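Local coordinates for protein UDP-N-acetylglucosamine 2-epimerase (Methanocaldococcus jannaschii, PDB 4NES) that probably catalyses the reversible C-2 epimerization of UDP-N-acetylglucosamine to UDP-N-acetylmannosamine, working as a homodimer with the GT-B fold, at residues Glu12-Ser17 against Val172-Gln177; His31-Asn36 against Glu79-Lys84; Ala209-Asn214 against Thr304-Thr309. All coordinates share one frame; numbering follows the deposited sequence.

Contact 1 (Glu12-Ser17 against Val172-Gln177). With UDP (uridine-5'-diphosphate), chain C.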
loop_
_atom_site.group_PDB
_atom_site.type_symbol
_atom_site.label_atom_id
_atom_site.label_comp_id
_atom_site.label_asym_id
_atom_site.label_seq_id
_atom_site.Cartn_x
_atom_site.Cartn_y
_atom_site.Cartn_z
ATOM N N GLU A 12 15.893 -3.064 -11.565
ATOM C CA GLU A 12 16.073 -1.840 -10.788
ATOM C C GLU A 12 17.494 -1.332 -10.903
ATOM O O GLU A 12 17.718 -0.124 -11.009
ATOM C CB GLU A 12 15.761 -2.080 -9.310
ATOM C CG GLU A 12 14.311 -2.439 -8.997
ATOM C CD GLU A 12 14.178 -2.920 -7.570
ATOM O OE1 GLU A 12 13.944 -4.131 -7.357
ATOM O OE2 GLU A 12 14.327 -2.090 -6.653
ATOM N N ILE A 13 18.464 -2.242 -10.857
ATOM C CA ILE A 13 19.861 -1.831 -10.897
ATOM C C ILE A 13 20.130 -1.133 -12.231
ATOM O O ILE A 13 20.748 -0.058 -12.290
ATOM C CB ILE A 13 20.804 -3.039 -10.713
ATOM C CG1 ILE A 13 20.577 -3.685 -9.344
ATOM C CG2 ILE A 13 22.251 -2.611 -10.862
ATOM C CD1 ILE A 13 21.098 -5.115 -9.241
ATOM N N ILE A 14 19.631 -1.727 -13.304
ATOM C CA ILE A 14 19.835 -1.178 -14.640
ATOM C C ILE A 14 19.155 0.189 -14.763
ATOM O O ILE A 14 19.776 1.161 -15.215
ATOM C CB ILE A 14 19.313 -2.172 -15.705
ATOM C CG1 ILE A 14 20.163 -3.452 -15.698
ATOM C CG2 ILE A 14 19.267 -1.519 -17.082
ATOM C CD1 ILE A 14 19.517 -4.601 -16.427
ATOM N N LYS A 15 17.900 0.283 -14.334
ATOM C CA LYS A 15 17.149 1.521 -14.497
ATOM C C LYS A 15 17.551 2.635 -13.534
ATOM O O LYS A 15 17.273 3.807 -13.788
ATOM C CB LYS A 15 15.639 1.243 -14.452
ATOM C CG LYS A 15 15.147 0.698 -15.777
ATOM C CD LYS A 15 13.703 0.213 -15.717
ATOM C CE LYS A 15 13.152 -0.062 -17.113
ATOM N NZ LYS A 15 11.770 -0.653 -17.077
ATOM N N LEU A 16 18.207 2.279 -12.437
ATOM C CA LEU A 16 18.746 3.286 -11.520
ATOM C C LEU A 16 20.143 3.734 -11.915
ATOM O O LEU A 16 20.603 4.783 -11.458
ATOM C CB LEU A 16 18.767 2.777 -10.074
ATOM C CG LEU A 16 17.385 2.767 -9.421
ATOM C CD1 LEU A 16 17.380 1.828 -8.216
ATOM C CD2 LEU A 16 16.955 4.193 -9.034
ATOM N N SER A 17 20.826 2.968 -12.760
ATOM C CA SER A 17 22.185 3.343 -13.165
ATOM C C SER A 17 22.329 4.771 -13.736
ATOM O O SER A 17 23.301 5.461 -13.402
ATOM C CB SER A 17 22.856 2.268 -14.052
ATOM O OG SER A 17 22.323 2.186 -15.365
ATOM N N VAL A 172 15.958 4.455 -21.524
ATOM C CA VAL A 172 16.540 5.060 -22.721
ATOM C C VAL A 172 17.977 5.491 -22.442
ATOM O O VAL A 172 18.874 5.170 -23.219
ATOM C CB VAL A 172 15.724 6.262 -23.248
ATOM C CG1 VAL A 172 16.358 6.818 -24.531
ATOM C CG2 VAL A 172 14.300 5.855 -23.514
ATOM N N ASP A 173 18.192 6.212 -21.341
ATOM C CA ASP A 173 19.547 6.593 -20.935
ATOM C C ASP A 173 20.451 5.366 -20.884
ATOM O O ASP A 173 21.565 5.379 -21.400
ATOM C CB ASP A 173 19.602 7.164 -19.506
ATOM C CG ASP A 173 18.600 8.276 -19.222
ATOM O OD1 ASP A 173 17.508 8.339 -19.813
ATOM O OD2 ASP A 173 18.906 9.074 -18.306
ATOM N N ALA A 174 19.985 4.313 -20.218
ATOM C CA ALA A 174 20.804 3.124 -20.002
ATOM C C ALA A 174 21.161 2.439 -21.320
ATOM O O ALA A 174 22.320 2.062 -21.553
ATOM C CB ALA A 174 20.102 2.153 -19.073
ATOM N N THR A 175 20.171 2.299 -22.190
ATOM C CA THR A 175 20.385 1.626 -23.460
ATOM C C THR A 175 21.318 2.492 -24.308
ATOM O O THR A 175 22.184 1.972 -25.022
ATOM C CB THR A 175 19.036 1.333 -24.174
ATOM O OG1 THR A 175 18.136 0.696 -23.258
ATOM C CG2 THR A 175 19.242 0.420 -25.358
ATOM N N LEU A 176 21.178 3.811 -24.180
ATOM C CA LEU A 176 22.006 4.784 -24.894
ATOM C C LEU A 176 23.400 5.010 -24.289
ATOM O O LEU A 176 24.320 5.407 -25.015
ATOM C CB LEU A 176 21.273 6.125 -25.007
ATOM C CG LEU A 176 20.447 6.425 -26.262
ATOM C CD1 LEU A 176 21.358 6.986 -27.354
ATOM C CD2 LEU A 176 19.694 5.199 -26.763
ATOM N N GLN A 177 23.566 4.791 -22.984
ATOM C CA GLN A 177 24.893 4.896 -22.359
ATOM C C GLN A 177 25.724 3.625 -22.625
ATOM O O GLN A 177 26.952 3.698 -22.731
ATOM C CB GLN A 177 24.850 5.324 -20.846
ATOM C CG GLN A 177 24.007 4.465 -19.831
ATOM C CD GLN A 177 23.869 5.043 -18.368
ATOM O OE1 GLN A 177 23.909 4.287 -17.382
ATOM N NE2 GLN A 177 23.677 6.351 -18.250
HETATM N N1 UDP C . 18.503 -8.376 -18.933
HETATM C C2 UDP C . 19.825 -8.656 -18.838
HETATM N N3 UDP C . 20.258 -9.921 -19.030
HETATM C C4 UDP C . 19.416 -10.939 -19.313
HETATM C C5 UDP C . 18.041 -10.689 -19.416
HETATM C C6 UDP C . 17.613 -9.373 -19.206
HETATM O O2 UDP C . 20.635 -7.762 -18.581
HETATM O O4 UDP C . 19.915 -12.226 -19.493
HETATM C "C1'" UDP C . 17.964 -7.027 -18.688
HETATM C "C2'" UDP C . 17.234 -6.382 -19.744
HETATM O "O2'" UDP C . 18.119 -5.827 -20.691
HETATM C "C3'" UDP C . 16.404 -5.403 -19.030
HETATM C "C4'" UDP C . 16.191 -6.007 -17.723
HETATM O "O4'" UDP C . 16.983 -7.168 -17.662
HETATM O "O3'" UDP C . 17.010 -4.150 -18.868
HETATM C "C5'" UDP C . 14.783 -6.434 -17.480
HETATM O "O5'" UDP C . 14.645 -7.126 -16.263
HETATM P PA UDP C . 13.579 -8.280 -16.053
HETATM O O1A UDP C . 14.204 -9.332 -15.162
HETATM O O2A UDP C . 13.167 -8.830 -17.401
HETATM O O3A UDP C . 12.356 -7.681 -15.257
HETATM P PB UDP C . 11.159 -6.736 -15.624
HETATM O O1B UDP C . 11.637 -5.627 -16.549
HETATM O O2B UDP C . 10.061 -7.563 -16.242
HETATM O O3B UDP C . 10.743 -6.216 -14.277
#

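Contact 2 (His31-Asn36 against Glu79-Lys84)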
loop_
_atom_site.group_PDB
_atom_site.type_symbol
_atom_site.label_atom_id
_atom_site.label_comp_id
_atom_site.label_asym_id
_atom_site.label_seq_id
_atom_site.Cartn_x
_atom_site.Cartn_y
_atom_site.Cartn_z
ATOM N N HIS A 31 23.557 7.228 -0.816
ATOM C CA HIS A 31 24.050 5.863 -0.754
ATOM C C HIS A 31 22.949 4.906 -1.157
ATOM O O HIS A 31 21.790 5.310 -1.306
ATOM C CB HIS A 31 24.584 5.520 0.647
ATOM C CG HIS A 31 25.972 6.030 0.909
ATOM N ND1 HIS A 31 26.223 7.174 1.619
ATOM C CD2 HIS A 31 27.185 5.544 0.525
ATOM C CE1 HIS A 31 27.534 7.382 1.679
ATOM N NE2 HIS A 31 28.131 6.408 1.020
ATOM N N ILE A 32 23.320 3.641 -1.324
ATOM C CA ILE A 32 22.398 2.608 -1.769
ATOM C C ILE A 32 22.129 1.641 -0.631
ATOM O O ILE A 32 23.056 1.161 0.045
ATOM C CB ILE A 32 22.977 1.812 -2.956
ATOM C CG1 ILE A 32 23.252 2.742 -4.143
ATOM C CG2 ILE A 32 22.051 0.663 -3.347
ATOM C CD1 ILE A 32 24.036 2.077 -5.265
ATOM N N ILE A 33 20.847 1.358 -0.428
ATOM C CA ILE A 33 20.399 0.265 0.419
ATOM C C ILE A 33 19.915 -0.851 -0.504
ATOM O O ILE A 33 18.970 -0.676 -1.279
ATOM C CB ILE A 33 19.234 0.692 1.334
ATOM C CG1 ILE A 33 19.648 1.846 2.259
ATOM C CG2 ILE A 33 18.723 -0.507 2.136
ATOM C CD1 ILE A 33 18.464 2.474 2.982
ATOM N N HIS A 34 20.581 -1.998 -0.434
ATOM C CA HIS A 34 20.241 -3.148 -1.262
ATOM C C HIS A 34 19.486 -4.156 -0.387
ATOM O O HIS A 34 19.998 -4.581 0.648
ATOM C CB HIS A 34 21.543 -3.765 -1.789
ATOM C CG HIS A 34 21.389 -4.645 -2.993
ATOM N ND1 HIS A 34 20.249 -5.387 -3.251
ATOM C CD2 HIS A 34 22.246 -4.926 -3.999
ATOM C CE1 HIS A 34 20.410 -6.067 -4.367
ATOM N NE2 HIS A 34 21.620 -5.810 -4.845
ATOM N N THR A 35 18.267 -4.529 -0.775
ATOM C CA THR A 35 17.541 -5.544 -0.013
ATOM C C THR A 35 18.080 -6.937 -0.293
ATOM O O THR A 35 17.779 -7.887 0.443
ATOM C CB THR A 35 16.047 -5.563 -0.350
ATOM O OG1 THR A 35 15.902 -5.840 -1.751
ATOM C CG2 THR A 35 15.399 -4.234 -0.006
ATOM N N ASN A 36 18.840 -7.063 -1.379
ATOM C CA ASN A 36 19.340 -8.349 -1.842
ATOM C C ASN A 36 18.194 -9.306 -2.121
ATOM O O ASN A 36 18.317 -10.508 -1.892
ATOM C CB ASN A 36 20.352 -8.955 -0.859
ATOM C CG ASN A 36 21.392 -7.950 -0.403
ATOM O OD1 ASN A 36 21.404 -7.560 0.759
ATOM N ND2 ASN A 36 22.272 -7.524 -1.314
ATOM N N GLU A 79 13.410 -0.309 7.791
ATOM C CA GLU A 79 13.123 0.689 8.809
ATOM C C GLU A 79 14.287 0.886 9.770
ATOM O O GLU A 79 14.563 2.011 10.177
ATOM C CB GLU A 79 11.858 0.346 9.582
ATOM C CG GLU A 79 11.494 1.434 10.576
ATOM C CD GLU A 79 10.230 1.151 11.323
ATOM O OE1 GLU A 79 10.206 0.148 12.062
ATOM O OE2 GLU A 79 9.268 1.940 11.172
ATOM N N LYS A 80 14.976 -0.194 10.127
ATOM C CA LYS A 80 16.144 -0.075 10.993
ATOM C C LYS A 80 17.192 0.856 10.384
ATOM O O LYS A 80 17.742 1.725 11.074
ATOM C CB LYS A 80 16.762 -1.445 11.253
ATOM C CG LYS A 80 15.933 -2.345 12.154
ATOM C CD LYS A 80 16.580 -3.724 12.256
ATOM C CE LYS A 80 15.747 -4.678 13.087
ATOM N NZ LYS A 80 16.326 -6.053 13.057
ATOM N N VAL A 81 17.446 0.697 9.088
ATOM C CA VAL A 81 18.396 1.557 8.402
ATOM C C VAL A 81 17.919 3.002 8.322
ATOM O O VAL A 81 18.683 3.921 8.621
ATOM C CB VAL A 81 18.701 1.046 6.993
ATOM C CG1 VAL A 81 19.649 2.013 6.292
ATOM C CG2 VAL A 81 19.308 -0.349 7.056
ATOM N N LEU A 82 16.660 3.212 7.946
ATOM C CA LEU A 82 16.165 4.578 7.776
ATOM C C LEU A 82 16.058 5.342 9.095
ATOM O O LEU A 82 16.241 6.563 9.119
ATOM C CB LEU A 82 14.840 4.613 7.005
ATOM C CG LEU A 82 14.905 4.095 5.564
ATOM C CD1 LEU A 82 13.562 4.274 4.880
ATOM C CD2 LEU A 82 16.018 4.772 4.761
ATOM N N LEU A 83 15.766 4.636 10.186
ATOM C CA LEU A 83 15.775 5.252 11.515
ATOM C C LEU A 83 17.170 5.716 11.931
ATOM O O LEU A 83 17.310 6.697 12.666
ATOM C CB LEU A 83 15.221 4.283 12.560
ATOM C CG LEU A 83 13.701 4.132 12.565
ATOM C CD1 LEU A 83 13.276 3.000 13.488
ATOM C CD2 LEU A 83 13.029 5.433 12.976
ATOM N N LYS A 84 18.194 5.005 11.470
ATOM C CA LYS A 84 19.569 5.357 11.784
ATOM C C LYS A 84 20.079 6.470 10.886
ATOM O O LYS A 84 20.643 7.456 11.369
ATOM C CB LYS A 84 20.475 4.142 11.644
ATOM C CG LYS A 84 21.943 4.491 11.747
ATOM C CD LYS A 84 22.813 3.279 11.489
ATOM C CE LYS A 84 24.274 3.611 11.698
ATOM N NZ LYS A 84 25.127 2.405 11.561
#

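Contact 3 (Ala209-Asn214 against Thr304-Thr309)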
loop_
_atom_site.group_PDB
_atom_site.type_symbol
_atom_site.label_atom_id
_atom_site.label_comp_id
_atom_site.label_asym_id
_atom_site.label_seq_id
_atom_site.Cartn_x
_atom_site.Cartn_y
_atom_site.Cartn_z
ATOM N N ALA A 209 5.181 -14.075 -13.013
ATOM C CA ALA A 209 4.612 -15.072 -12.112
ATOM C C ALA A 209 3.383 -15.737 -12.731
ATOM O O ALA A 209 3.218 -16.963 -12.657
ATOM C CB ALA A 209 4.254 -14.441 -10.773
ATOM N N GLU A 210 2.532 -14.934 -13.363
ATOM C CA GLU A 210 1.272 -15.449 -13.904
ATOM C C GLU A 210 1.481 -16.380 -15.103
ATOM O O GLU A 210 0.576 -17.125 -15.481
ATOM C CB GLU A 210 0.336 -14.294 -14.268
ATOM C CG GLU A 210 0.940 -13.263 -15.219
ATOM C CD GLU A 210 1.655 -12.102 -14.520
ATOM O OE1 GLU A 210 2.090 -12.233 -13.357
ATOM O OE2 GLU A 210 1.781 -11.040 -15.158
ATOM N N ASN A 211 2.674 -16.346 -15.695
ATOM C CA ASN A 211 3.000 -17.211 -16.829
ATOM C C ASN A 211 3.768 -18.465 -16.454
ATOM O O ASN A 211 3.598 -19.510 -17.080
ATOM C CB ASN A 211 3.844 -16.457 -17.865
ATOM C CG ASN A 211 3.015 -15.587 -18.784
ATOM O OD1 ASN A 211 1.831 -15.839 -19.006
ATOM N ND2 ASN A 211 3.646 -14.563 -19.349
ATOM N N VAL A 212 4.647 -18.370 -15.467
ATOM C CA VAL A 212 5.546 -19.486 -15.203
ATOM C C VAL A 212 5.166 -20.273 -13.953
ATOM O O VAL A 212 5.606 -21.408 -13.783
ATOM C CB VAL A 212 7.039 -19.038 -15.133
ATOM C CG1 VAL A 212 7.439 -18.236 -16.381
ATOM C CG2 VAL A 212 7.308 -18.221 -13.861
ATOM N N ASP A 213 4.349 -19.683 -13.087
ATOM C CA ASP A 213 3.888 -20.384 -11.884
ATOM C C ASP A 213 2.661 -21.248 -12.179
ATOM O O ASP A 213 2.265 -22.064 -11.350
ATOM C CB ASP A 213 3.509 -19.413 -10.764
ATOM C CG ASP A 213 4.687 -18.644 -10.203
ATOM O OD1 ASP A 213 5.854 -18.875 -10.606
ATOM O OD2 ASP A 213 4.436 -17.786 -9.333
ATOM N N ASN A 214 2.065 -21.033 -13.349
ATOM C CA ASN A 214 0.826 -21.685 -13.786
ATOM C C ASN A 214 1.210 -22.702 -14.854
ATOM O O ASN A 214 1.554 -22.322 -15.973
ATOM C CB ASN A 214 -0.099 -20.599 -14.370
ATOM C CG ASN A 214 -1.435 -21.129 -14.880
ATOM O OD1 ASN A 214 -1.562 -22.272 -15.309
ATOM N ND2 ASN A 214 -2.438 -20.259 -14.869
ATOM N N THR A 304 4.792 -9.787 -27.192
ATOM C CA THR A 304 4.671 -9.874 -25.741
ATOM C C THR A 304 3.716 -10.996 -25.351
ATOM O O THR A 304 2.544 -11.011 -25.755
ATOM C CB THR A 304 4.247 -8.530 -25.117
ATOM O OG1 THR A 304 5.250 -7.549 -25.403
ATOM C CG2 THR A 304 4.129 -8.656 -23.610
ATOM N N LEU A 305 4.232 -11.946 -24.578
ATOM C CA LEU A 305 3.486 -13.142 -24.189
ATOM C C LEU A 305 2.649 -12.862 -22.938
ATOM O O LEU A 305 2.784 -13.538 -21.912
ATOM C CB LEU A 305 4.473 -14.296 -23.967
ATOM C CG LEU A 305 5.394 -14.602 -25.160
ATOM C CD1 LEU A 305 6.635 -15.366 -24.712
ATOM C CD2 LEU A 305 4.658 -15.383 -26.234
ATOM N N ARG A 306 1.788 -11.847 -23.037
ATOM C CA ARG A 306 0.916 -11.415 -21.944
ATOM C C ARG A 306 -0.412 -10.972 -22.536
ATOM O O ARG A 306 -0.498 -10.700 -23.736
ATOM C CB ARG A 306 1.544 -10.245 -21.170
ATOM C CG ARG A 306 2.840 -10.576 -20.447
ATOM C CD ARG A 306 3.493 -9.324 -19.844
ATOM N NE ARG A 306 2.556 -8.588 -19.003
ATOM C CZ ARG A 306 2.749 -7.351 -18.550
ATOM N NH1 ARG A 306 3.874 -6.708 -18.827
ATOM N NH2 ARG A 306 1.820 -6.760 -17.814
ATOM N N ASP A 307 -1.443 -10.898 -21.695
ATOM C CA ASP A 307 -2.769 -10.478 -22.144
ATOM C C ASP A 307 -2.901 -8.966 -22.129
ATOM O O ASP A 307 -3.838 -8.401 -22.702
ATOM C CB ASP A 307 -3.853 -11.089 -21.250
ATOM C CG ASP A 307 -3.919 -12.592 -21.357
ATOM O OD1 ASP A 307 -3.727 -13.112 -22.475
ATOM O OD2 ASP A 307 -4.168 -13.252 -20.325
ATOM N N ASN A 308 -1.959 -8.310 -21.467
ATOM C CA ASN A 308 -1.947 -6.859 -21.380
ATOM C C ASN A 308 -0.536 -6.402 -21.087
ATOM O O ASN A 308 0.341 -7.216 -20.801
ATOM C CB ASN A 308 -2.892 -6.369 -20.287
ATOM C CG ASN A 308 -2.696 -7.106 -18.997
ATOM O OD1 ASN A 308 -1.613 -7.075 -18.416
ATOM N ND2 ASN A 308 -3.739 -7.793 -18.536
ATOM N N THR A 309 -0.312 -5.100 -21.179
ATOM C CA THR A 309 0.993 -4.552 -20.862
ATOM C C THR A 309 0.824 -3.211 -20.167
ATOM O O THR A 309 -0.189 -2.533 -20.342
ATOM C CB THR A 309 1.881 -4.395 -22.127
ATOM O OG1 THR A 309 3.138 -3.822 -21.748
ATOM C CG2 THR A 309 1.216 -3.473 -23.157
HETATM O O HOH W 1 0.593 -10.171 -17.522
#

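Contact 1 (Glu12-Ser17 against Val172-Gln177)
Ile14 and Ser17, one helical turn apart, meet Ala174 and Gln177 where two helices pass almost at right angles, 84° between their directions and 8.5 Å between the axes of the short segments. The side chain of Ile14 divides at CB. CG2 lies between protein and ligand, 4.3 Å from Ala174 CB and 3.9 Å from O3' of the bound UDP. The other branch, CG1, is anti to the carbonyl carbon (chi1 -66°) and extends to CD1, which rests on the ribose, 3.5 Å from UDP O3'. Ile14 thus joins the helix crossing to the nucleotide pocket.

The small CB of Ala174 points at the other helix and comes 4.0 Å from Ile14 O. That carbonyl is gripped twice by Ser17: OG donates to Ile14 O at 2.7 Å, tilted out of the carbonyl plane, and Ser17 N adds a longer backbone bond. With OG lying between its own backbone N and carbonyl carbon (chi1 72°), the hydroxyl can turn back along the helix. Gln177 OE1 approaches Ser17 OG to 3.3 Å without bonding to it. With an alanine in place of Ser17, Ile14 O would probably lose its shorter bond, and Gln177 OE1 would face a gap where the hydroxyl had been.

Pro18, next on helix 10-23, also touches Ala174 and Gln177, and Lys15 O bonds to Thr170 OG1 at the start of helix 170-183. On another flank, Leu16 packs on strands 3-7 and 89-93, so helix 10-23 sits between the central strands of the N-terminal parallel sheet and helix 170-183, which follows strand 164-166 at one edge of the sheet.

Contact 2 (His31-Asn36 against Glu79-Lys84)
Ile33 and Val81 are the closest backbone pair, their CA atoms 8.3 Å apart, where strand 30-34 packs against helix 67-85 and each residue directs its CB at the other segment. The contact is wholly apolar. Ile33 holds CG1 beside its own backbone N and anti to the carbonyl carbon (chi1 -60°), and the chain continues extended, which carries CD1 up to the helix. There CD1 meets Val81 CG1 at 3.5 Å, a tight fit for two methyl groups. The same Val81 methyl lies 4.0 Å from Ile33 CG1, the two side chains running alongside each other, each heading for the other's backbone. Leu82 reaches in from one flank: its CB does not point at the strand, but CD2 arrives 3.8 Å from Ile33 CD1, so CD1 touches a valine and a leucine methyl at once, both on its helix side.

This is the helix-on-sheet layer of a Rossmann-like domain, one of the two that make up the GT-B fold. Strand 30-34 lies between strands 58-59 and 3-7, and helix 67-85 belongs to the connection that leaves strand 58-59 and returns to strand 89-93, so that it passes over the strands in between. Val81 also touches Tyr58, and Leu82 packs on Val105 of helix 97-108.

Beyond the strand's end the chain folds back: Asn36 N donates to His34 ND1 at 2.9 Å, well out of the ring plane (37°), while Asn36 ND2 sits over one face of the imidazole near its rim. His34 NE2 is bonded to Asp44 OD1, and Asn36 ND2 to Asn59 OD1. In the second subunit, Thr66 OG1 and the backbone N of Gly68 and Glu69 all bond to the Glu79 carboxylate.

Contact 3 (Ala209-Asn214 against Thr304-Thr309)
Asn211 sets CG anti to its own carbonyl carbon (chi1 -81°), sending the amide from helix 209-212 toward the backbone of Leu305, while Glu210 CG lies between its backbone N and carbonyl carbon (chi1 55°), its carboxylate reaching a water shared with Arg306. Asn211 ND2 donates to Leu305 O at 2.9 Å, approaching nearly in line with the carbonyl (C=O...N angle 164°), although the acceptor sits somewhat out of the amide plane. ND2 has a second acceptor, Asp287 OD2, and OD1 bonds to Arg217 NE. Three partners thus fix the rotation of this buried group.

Its acceptor belongs to a tight bend. Leu305 is the centre of an inverse gamma turn, closed by a weak bond of 2.9 Å from Arg306 N to Thr304 O, and the bend leaves Leu305 O facing the helix. Arg306 CG passes 4.2 Å from Asn211 ND2.

The water donates to Glu210 OE2 at 2.8 Å and accepts from Arg306 NE at 2.9 Å, bridging groups whose charged atoms do not touch. Arg306 NH1 makes a direct salt bridge to Glu310, while Asn308 O lies over one face of the guanidinium, toward its rim.

Segment 209-214 comes after strand 201-205, and segment 304-309 starts on the last residue of strand 302-304, with Asp287 just beyond strand 283-286 between them. Ligand sites gather at the C-terminal ends of the strands of a Rossmann-like sheet; here the Asn211 side chain is about 8 Å from that of His207, the probable active-site residue, and the Arg306 side chain about 7 Å from the bound UDP.

From the N terminus, helix 10-23 opens the long loop that contact 1 closes at helix 170-183, 155 residues on. Contact 2 nests inside it: strand 30-34 follows helix 10-23 directly and is rejoined by helix 67-85. Both belong to the N-terminal sheet domain, contact 2 toward its outer end and contact 1 near the nucleotide. Contact 3 comes later in series, joining helix 209-212, after strand 201-205, to the loop that leaves strand 302-304, all within the second domain. Contacts 1 and 3 lie on opposite sides of the chain's centre, with centres 24 Å apart. UDP lies between the domains, bonding to Ser239, Ser288 and Glu294.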